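PDB 6EK4: PaxB from Photorhabdus luminescens, which probably acts as one component of a two-component alpha-helical pore-forming toxin of the YaxAB type. Local coordinates for residues V231-A234 / K235-G239; K243-Y247 / I248-D252; N142-I145 / L146-L149. All blocks are in the same frame, centred on the assembly; numbering follows the deposited sequence.

Interaction 1. Residues V231-A234 / K235-G239; sequences VEIA and KKILG
V231 and K235 meet one turn apart in the last part of helix 217-237. V231 O accepts from K235 N at 2.9 Å, with a nearly straight N-H...O angle of 164°. The side chain of K235 runs past the same oxygen. Its CG is 3.2 Å from V231 O, and its CD lies 3.5 Å from V231 CG1, where the two side chains cross at a slant. With CG beside its own backbone N (chi1 -75°), the lysine chain starts back along the helix. It then bends at chi3, which carries NZ clear of V231.

The other carbonyls of 231-234 are also taken. E232 O receives only a weak bond from K236 N, on the exposed side of the helix. I233 O is met by I237 N at 3.1 Å. A234 O takes L238 N at 3.1 Å, together with a weak second donor, I237 N, at 3.3 Å. G239 is the first residue clearly to leave helical angles, with positive phi (74°), a value that suits glycine.

I233 and I237 add an apolar contact on another face. They lie side by side and point the same way, with I233 CG2 at 3.6 Å from I237 CD1.

Main-chain amides thus supply the bonds to all four carbonyls of V231-A234. K235, I237 and L238 each also lay side-chain carbons near the carbonyl that their own N-H binds, those of V231, I233 and A234. The chemistry implies a stretch held by its backbone, with apolar groups left for packing. I233 faces D180, K183 and I184 of helix 149-193. Buried A234 meets L250 and A253 of helix 247-321, I237 meets L257 there, and V231 meets I204 in a loop.

Interaction 2. Residues K243-Y247 / I248-D252; sequences KGLKY and IELAD
At the start of helix 247-321, the methylene chain of K246 passes over the E249 carboxylate, with K246 CG 3.4 Å from E249 OE2. The charged ends do not touch. K246 NZ is 5.0 Å from E249 OE2, so no salt bridge forms, though the opposite charges probably still attract. The other oxygen, E249 OE1, lies 3.5 Å from L245 CD1. E249 reaches both residues because CG sits beside its own backbone N (chi1 -68°) and the extended chain folds back over the helix start.

L245 also uses its second methyl. Its CD2 is 3.8 Å from L250 CD1, and the two leucines cross at about a right angle.

The backbone fixes these positions. K246 is the N-cap residue, and its O accepts from L250 N at 3.2 Å. The same amide makes a weak second bond to Y247 O. Y247 O also accepts from A251 N, at 3.2 Å. Further out, Y247 OH is hydrogen-bonded to F200 O, and the backbones of L245 and Y247 pair with I204 and D202.

The site joins three helices. L245 packs on V231 of helix 217-237. L250 of helix 247-321 reaches I184, Q188 and I191 of helix 149-193.

Interaction 3. Residues N142-I145 / L146-L149; sequences NVVI and LERL
A methyl of V144 rests against E147 in a helix-loop-helix connection, where a loop joins helices 101-141 and 149-193 of this elongated, all-helical toxin chain. Their contact is the loose side. V144 CG1 lies 3.6 Å from E147 OE1. CG1 of V144 is opposite its own backbone N (chi1 -171°), which brings this methyl against the glutamate's CG and OE1. Both residues are exposed, and no hydrogen bond joins 142-145 to 146-149.

The packed side belongs to I145 and L149, both buried. The carbonyl of I145 faces the leucine, with I145 O 3.8 Å from L149 CD1. I145 itself rests on K46 and I50 of helix 42-73 and on R295 of helix 247-321. L149 packs on V288 and H289 of the latter helix. Carbonyls of the loop are held from outside as well: V143 O by R295 NH1, and V144 O by K46 NZ.

R148 is the N-cap of the next helix, and its O is hydrogen-bonded to S152 OG. L146, partly exposed, touches D292 of helix 247-321. L146 CG is 4.3 Å from I145 CG1.

Interactions 1 and 2 form one packed site, with centres 9 Å apart. They lie at the end of helix 217-237 and the start of helix 247-321, with part of the connecting loop. A234 CB meets L245 CD2 at 3.6 Å, and L238 CD1 meets E249 O at 3.4 Å. K235 CE also packs on K243 O, at 3.7 Å. Interaction 3 is remote. Its centre is about 59 Å from that of interaction 1 and 65 Å from that of interaction 2. Helix 149-193 starts at interaction 3 and reaches the other two. The V144 side chain is about 13 Å from a bound sodium ion, too far to coordinate it.

Interaction 1. Residues V231-A234 / K235-G239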
loop_
_atom_site.group_PDB
_atom_site.type_symbol
_atom_site.label_atom_id
_atom_site.label_comp_id
_atom_site.label_asym_id
_atom_site.label_seq_id
_atom_site.Cartn_x
_atom_site.Cartn_y
_atom_site.Cartn_z
ATOM N N VAL A 231 -27.789 0.742 50.083
ATOM C CA VAL A 231 -28.668 1.847 50.466
ATOM C C VAL A 231 -28.029 3.194 50.126
ATOM O O VAL A 231 -28.688 4.071 49.571
ATOM C CB VAL A 231 -29.027 1.791 51.970
ATOM C CG1 VAL A 231 -29.661 3.095 52.442
ATOM C CG2 VAL A 231 -29.961 0.618 52.245
ATOM N N GLU A 232 -26.749 3.348 50.459
ATOM C CA GLU A 232 -26.026 4.601 50.219
ATOM C C GLU A 232 -25.986 4.957 48.732
ATOM O O GLU A 232 -26.119 6.127 48.364
ATOM C CB GLU A 232 -24.596 4.512 50.769
ATOM C CG GLU A 232 -23.874 5.851 50.867
ATOM C CD GLU A 232 -22.365 5.706 50.988
ATOM O OE1 GLU A 232 -21.778 4.880 50.254
ATOM O OE2 GLU A 232 -21.759 6.430 51.807
ATOM N N ILE A 233 -25.802 3.945 47.887
ATOM C CA ILE A 233 -25.765 4.133 46.437
ATOM C C ILE A 233 -27.152 4.476 45.897
ATOM O O ILE A 233 -27.303 5.424 45.128
ATOM C CB ILE A 233 -25.219 2.878 45.716
ATOM C CG1 ILE A 233 -23.743 2.663 46.076
ATOM C CG2 ILE A 233 -25.374 3.007 44.205
ATOM C CD1 ILE A 233 -23.248 1.255 45.830
ATOM N N ALA A 234 -28.154 3.702 46.306
ATOM C CA ALA A 234 -29.531 3.910 45.855
ATOM C C ALA A 234 -30.054 5.292 46.236
ATOM O O ALA A 234 -30.705 5.956 45.432
ATOM C CB ALA A 234 -30.442 2.830 46.422
ATOM N N LYS A 235 -29.764 5.716 47.464
ATOM C CA LYS A 235 -30.174 7.037 47.947
ATOM C C LYS A 235 -29.566 8.166 47.112
ATOM O O LYS A 235 -30.240 9.154 46.818
ATOM C CB LYS A 235 -29.798 7.210 49.423
ATOM C CG LYS A 235 -30.704 6.454 50.383
ATOM C CD LYS A 235 -30.178 6.477 51.810
ATOM C CE LYS A 235 -30.264 7.865 52.430
ATOM N NZ LYS A 235 -29.858 7.862 53.862
ATOM N N LYS A 236 -28.301 8.009 46.730
ATOM C CA LYS A 236 -27.598 9.007 45.921
ATOM C C LYS A 236 -28.176 9.114 44.506
ATOM O O LYS A 236 -28.208 10.199 43.924
ATOM C CB LYS A 236 -26.103 8.671 45.853
ATOM C CG LYS A 236 -25.237 9.759 45.233
ATOM C CD LYS A 236 -23.760 9.480 45.463
ATOM C CE LYS A 236 -22.875 10.539 44.823
ATOM N NZ LYS A 236 -22.885 10.480 43.334
ATOM N N ILE A 237 -28.632 7.986 43.965
ATOM C CA ILE A 237 -29.220 7.936 42.623
ATOM C C ILE A 237 -30.605 8.592 42.592
ATOM O O ILE A 237 -30.934 9.308 41.645
ATOM C CB ILE A 237 -29.321 6.479 42.114
ATOM C CG1 ILE A 237 -27.921 5.881 41.933
ATOM C CG2 ILE A 237 -30.088 6.408 40.798
ATOM C CD1 ILE A 237 -27.890 4.370 42.014
ATOM N N LEU A 238 -31.405 8.349 43.628
ATOM C CA LEU A 238 -32.763 8.896 43.712
ATOM C C LEU A 238 -32.813 10.321 44.273
ATOM O O LEU A 238 -33.891 10.909 44.373
ATOM C CB LEU A 238 -33.647 7.987 44.571
ATOM C CG LEU A 238 -33.774 6.532 44.116
ATOM C CD1 LEU A 238 -34.474 5.709 45.184
ATOM C CD2 LEU A 238 -34.515 6.432 42.791
ATOM N N GLY A 239 -31.656 10.870 44.640
ATOM C CA GLY A 239 -31.581 12.215 45.206
ATOM C C GLY A 239 -32.091 12.275 46.635
ATOM O O GLY A 239 -32.697 13.269 47.041
#

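Interaction 2. Residues K243-Y247 / I248-D252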
loop_
_atom_site.group_PDB
_atom_site.type_symbol
_atom_site.label_atom_id
_atom_site.label_comp_id
_atom_site.label_asym_id
_atom_site.label_seq_id
_atom_site.Cartn_x
_atom_site.Cartn_y
_atom_site.Cartn_z
ATOM N N LYS A 243 -34.432 11.321 53.849
ATOM C CA LYS A 243 -35.319 10.270 54.348
ATOM C C LYS A 243 -34.678 8.888 54.283
ATOM O O LYS A 243 -33.594 8.718 53.724
ATOM C CB LYS A 243 -36.616 10.254 53.535
ATOM C CG LYS A 243 -37.335 11.592 53.467
ATOM C CD LYS A 243 -38.442 11.565 52.427
ATOM C CE LYS A 243 -39.096 12.927 52.274
ATOM N NZ LYS A 243 -40.066 12.950 51.145
ATOM N N GLY A 244 -35.365 7.907 54.860
ATOM C CA GLY A 244 -34.972 6.505 54.748
ATOM C C GLY A 244 -35.383 5.933 53.402
ATOM O O GLY A 244 -36.183 6.535 52.682
ATOM N N LEU A 245 -34.843 4.764 53.070
ATOM C CA LEU A 245 -35.061 4.146 51.764
ATOM C C LEU A 245 -36.069 3.004 51.850
ATOM O O LEU A 245 -35.957 2.134 52.714
ATOM C CB LEU A 245 -33.733 3.617 51.216
ATOM C CG LEU A 245 -33.702 3.164 49.754
ATOM C CD1 LEU A 245 -33.981 4.326 48.813
ATOM C CD2 LEU A 245 -32.360 2.524 49.430
ATOM N N LYS A 246 -37.054 3.015 50.951
ATOM C CA LYS A 246 -38.019 1.922 50.847
ATOM C C LYS A 246 -37.444 0.791 49.999
ATOM O O LYS A 246 -36.474 0.990 49.267
ATOM C CB LYS A 246 -39.330 2.409 50.226
ATOM C CG LYS A 246 -40.042 3.492 51.017
ATOM C CD LYS A 246 -41.508 3.578 50.620
ATOM C CE LYS A 246 -42.184 4.811 51.198
ATOM N NZ LYS A 246 -43.665 4.751 51.048
ATOM N N TYR A 247 -38.050 -0.389 50.092
ATOM C CA TYR A 247 -37.605 -1.546 49.311
ATOM C C TYR A 247 -37.897 -1.345 47.826
ATOM O O TYR A 247 -37.054 -1.642 46.979
ATOM C CB TYR A 247 -38.265 -2.835 49.806
ATOM C CG TYR A 247 -37.994 -3.139 51.264
ATOM C CD1 TYR A 247 -36.728 -3.531 51.692
ATOM C CD2 TYR A 247 -39.003 -3.037 52.213
ATOM C CE1 TYR A 247 -36.477 -3.807 53.026
ATOM C CE2 TYR A 247 -38.763 -3.309 53.548
ATOM C CZ TYR A 247 -37.500 -3.693 53.950
ATOM O OH TYR A 247 -37.264 -3.966 55.277
ATOM N N ILE A 248 -39.090 -0.840 47.517
ATOM C CA ILE A 248 -39.464 -0.525 46.133
ATOM C C ILE A 248 -38.562 0.552 45.521
ATOM O O ILE A 248 -38.321 0.549 44.312
ATOM C CB ILE A 248 -40.949 -0.096 46.004
ATOM C CG1 ILE A 248 -41.244 1.192 46.795
ATOM C CG2 ILE A 248 -41.871 -1.223 46.447
ATOM C CD1 ILE A 248 -41.265 2.452 45.953
ATOM N N GLU A 249 -38.069 1.466 46.355
ATOM C CA GLU A 249 -37.145 2.510 45.906
ATOM C C GLU A 249 -35.759 1.931 45.595
ATOM O O GLU A 249 -35.057 2.430 44.716
ATOM C CB GLU A 249 -37.050 3.630 46.949
ATOM C CG GLU A 249 -38.333 4.441 47.079
ATOM C CD GLU A 249 -38.310 5.433 48.231
ATOM O OE1 GLU A 249 -37.212 5.760 48.730
ATOM O OE2 GLU A 249 -39.399 5.894 48.636
ATOM N N LEU A 250 -35.378 0.876 46.312
ATOM C CA LEU A 250 -34.131 0.159 46.037
ATOM C C LEU A 250 -34.179 -0.493 44.652
ATOM O O LEU A 250 -33.213 -0.421 43.892
ATOM C CB LEU A 250 -33.874 -0.903 47.114
ATOM C CG LEU A 250 -32.503 -1.584 47.126
ATOM C CD1 LEU A 250 -31.406 -0.594 47.481
ATOM C CD2 LEU A 250 -32.501 -2.751 48.100
ATOM N N ALA A 251 -35.309 -1.123 44.336
ATOM C CA ALA A 251 -35.529 -1.729 43.019
ATOM C C ALA A 251 -35.657 -0.664 41.930
ATOM O O ALA A 251 -35.202 -0.861 40.802
ATOM C CB ALA A 251 -36.772 -2.606 43.043
ATOM N N ASP A 252 -36.285 0.458 42.275
ATOM C CA ASP A 252 -36.402 1.605 41.374
ATOM C C ASP A 252 -35.026 2.201 41.055
ATOM O O ASP A 252 -34.778 2.629 39.928
ATOM C CB ASP A 252 -37.313 2.670 41.997
ATOM C CG ASP A 252 -37.535 3.870 41.087
ATOM O OD1 ASP A 252 -37.627 3.687 39.853
ATOM O OD2 ASP A 252 -37.626 5.000 41.612
#

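Interaction 3. Residues N142-I145 / L146-L149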
loop_
_atom_site.group_PDB
_atom_site.type_symbol
_atom_site.label_atom_id
_atom_site.label_comp_id
_atom_site.label_asym_id
_atom_site.label_seq_id
_atom_site.Cartn_x
_atom_site.Cartn_y
_atom_site.Cartn_z
ATOM N N ASN A 142 1.289 10.923 -14.551
ATOM C CA ASN A 142 0.404 12.095 -14.620
ATOM C C ASN A 142 -0.905 11.966 -13.831
ATOM O O ASN A 142 -1.621 12.955 -13.666
ATOM C CB ASN A 142 0.095 12.460 -16.081
ATOM C CG ASN A 142 1.259 13.148 -16.777
ATOM O OD1 ASN A 142 2.184 13.648 -16.133
ATOM N ND2 ASN A 142 1.212 13.183 -18.104
ATOM N N VAL A 143 -1.218 10.766 -13.350
ATOM C CA VAL A 143 -2.387 10.572 -12.492
ATOM C C VAL A 143 -2.047 11.070 -11.090
ATOM O O VAL A 143 -1.147 10.535 -10.443
ATOM C CB VAL A 143 -2.820 9.091 -12.425
ATOM C CG1 VAL A 143 -4.053 8.935 -11.541
ATOM C CG2 VAL A 143 -3.093 8.548 -13.822
ATOM N N VAL A 144 -2.764 12.092 -10.626
ATOM C CA VAL A 144 -2.484 12.714 -9.331
ATOM C C VAL A 144 -3.372 12.099 -8.251
ATOM O O VAL A 144 -4.595 12.161 -8.344
ATOM C CB VAL A 144 -2.717 14.240 -9.375
ATOM C CG1 VAL A 144 -2.209 14.896 -8.097
ATOM C CG2 VAL A 144 -2.036 14.850 -10.594
ATOM N N ILE A 145 -2.747 11.516 -7.227
ATOM C CA ILE A 145 -3.478 10.824 -6.153
ATOM C C ILE A 145 -3.198 11.341 -4.735
ATOM O O ILE A 145 -4.001 11.103 -3.832
ATOM C CB ILE A 145 -3.217 9.298 -6.182
ATOM C CG1 ILE A 145 -1.716 8.993 -6.258
ATOM C CG2 ILE A 145 -3.941 8.661 -7.360
ATOM C CD1 ILE A 145 -1.369 7.547 -5.975
ATOM N N LEU A 146 -2.081 12.045 -4.536
ATOM C CA LEU A 146 -1.664 12.479 -3.194
ATOM C C LEU A 146 -2.082 13.908 -2.822
ATOM O O LEU A 146 -1.581 14.461 -1.839
ATOM C CB LEU A 146 -0.144 12.332 -3.038
ATOM C CG LEU A 146 0.456 10.926 -3.141
ATOM C CD1 LEU A 146 1.944 10.975 -2.822
ATOM C CD2 LEU A 146 -0.259 9.942 -2.224
ATOM N N GLU A 147 -2.998 14.504 -3.585
ATOM C CA GLU A 147 -3.527 15.827 -3.242
ATOM C C GLU A 147 -4.373 15.746 -1.972
ATOM O O GLU A 147 -5.387 15.050 -1.941
ATOM C CB GLU A 147 -4.352 16.414 -4.391
ATOM C CG GLU A 147 -3.510 17.077 -5.469
ATOM C CD GLU A 147 -4.334 17.607 -6.630
ATOM O OE1 GLU A 147 -3.728 18.083 -7.614
ATOM O OE2 GLU A 147 -5.582 17.553 -6.566
ATOM N N ARG A 148 -3.933 16.462 -0.937
ATOM C CA ARG A 148 -4.555 16.457 0.397
ATOM C C ARG A 148 -4.943 15.064 0.916
ATOM O O ARG A 148 -5.998 14.891 1.531
ATOM C CB ARG A 148 -5.747 17.428 0.462
ATOM C CG ARG A 148 -6.913 17.123 -0.468
ATOM C CD ARG A 148 -8.132 17.947 -0.091
ATOM N NE ARG A 148 -9.053 18.118 -1.212
ATOM C CZ ARG A 148 -10.142 18.886 -1.184
ATOM N NH1 ARG A 148 -10.467 19.565 -0.085
ATOM N NH2 ARG A 148 -10.910 18.976 -2.265
ATOM N N LEU A 149 -4.076 14.082 0.676
ATOM C CA LEU A 149 -4.276 12.734 1.209
ATOM C C LEU A 149 -3.580 12.602 2.565
ATOM O O LEU A 149 -4.034 11.850 3.428
ATOM C CB LEU A 149 -3.771 11.671 0.228
ATOM C CG LEU A 149 -4.644 10.413 0.170
ATOM C CD1 LEU A 149 -5.918 10.673 -0.623
ATOM C CD2 LEU A 149 -3.877 9.249 -0.431
#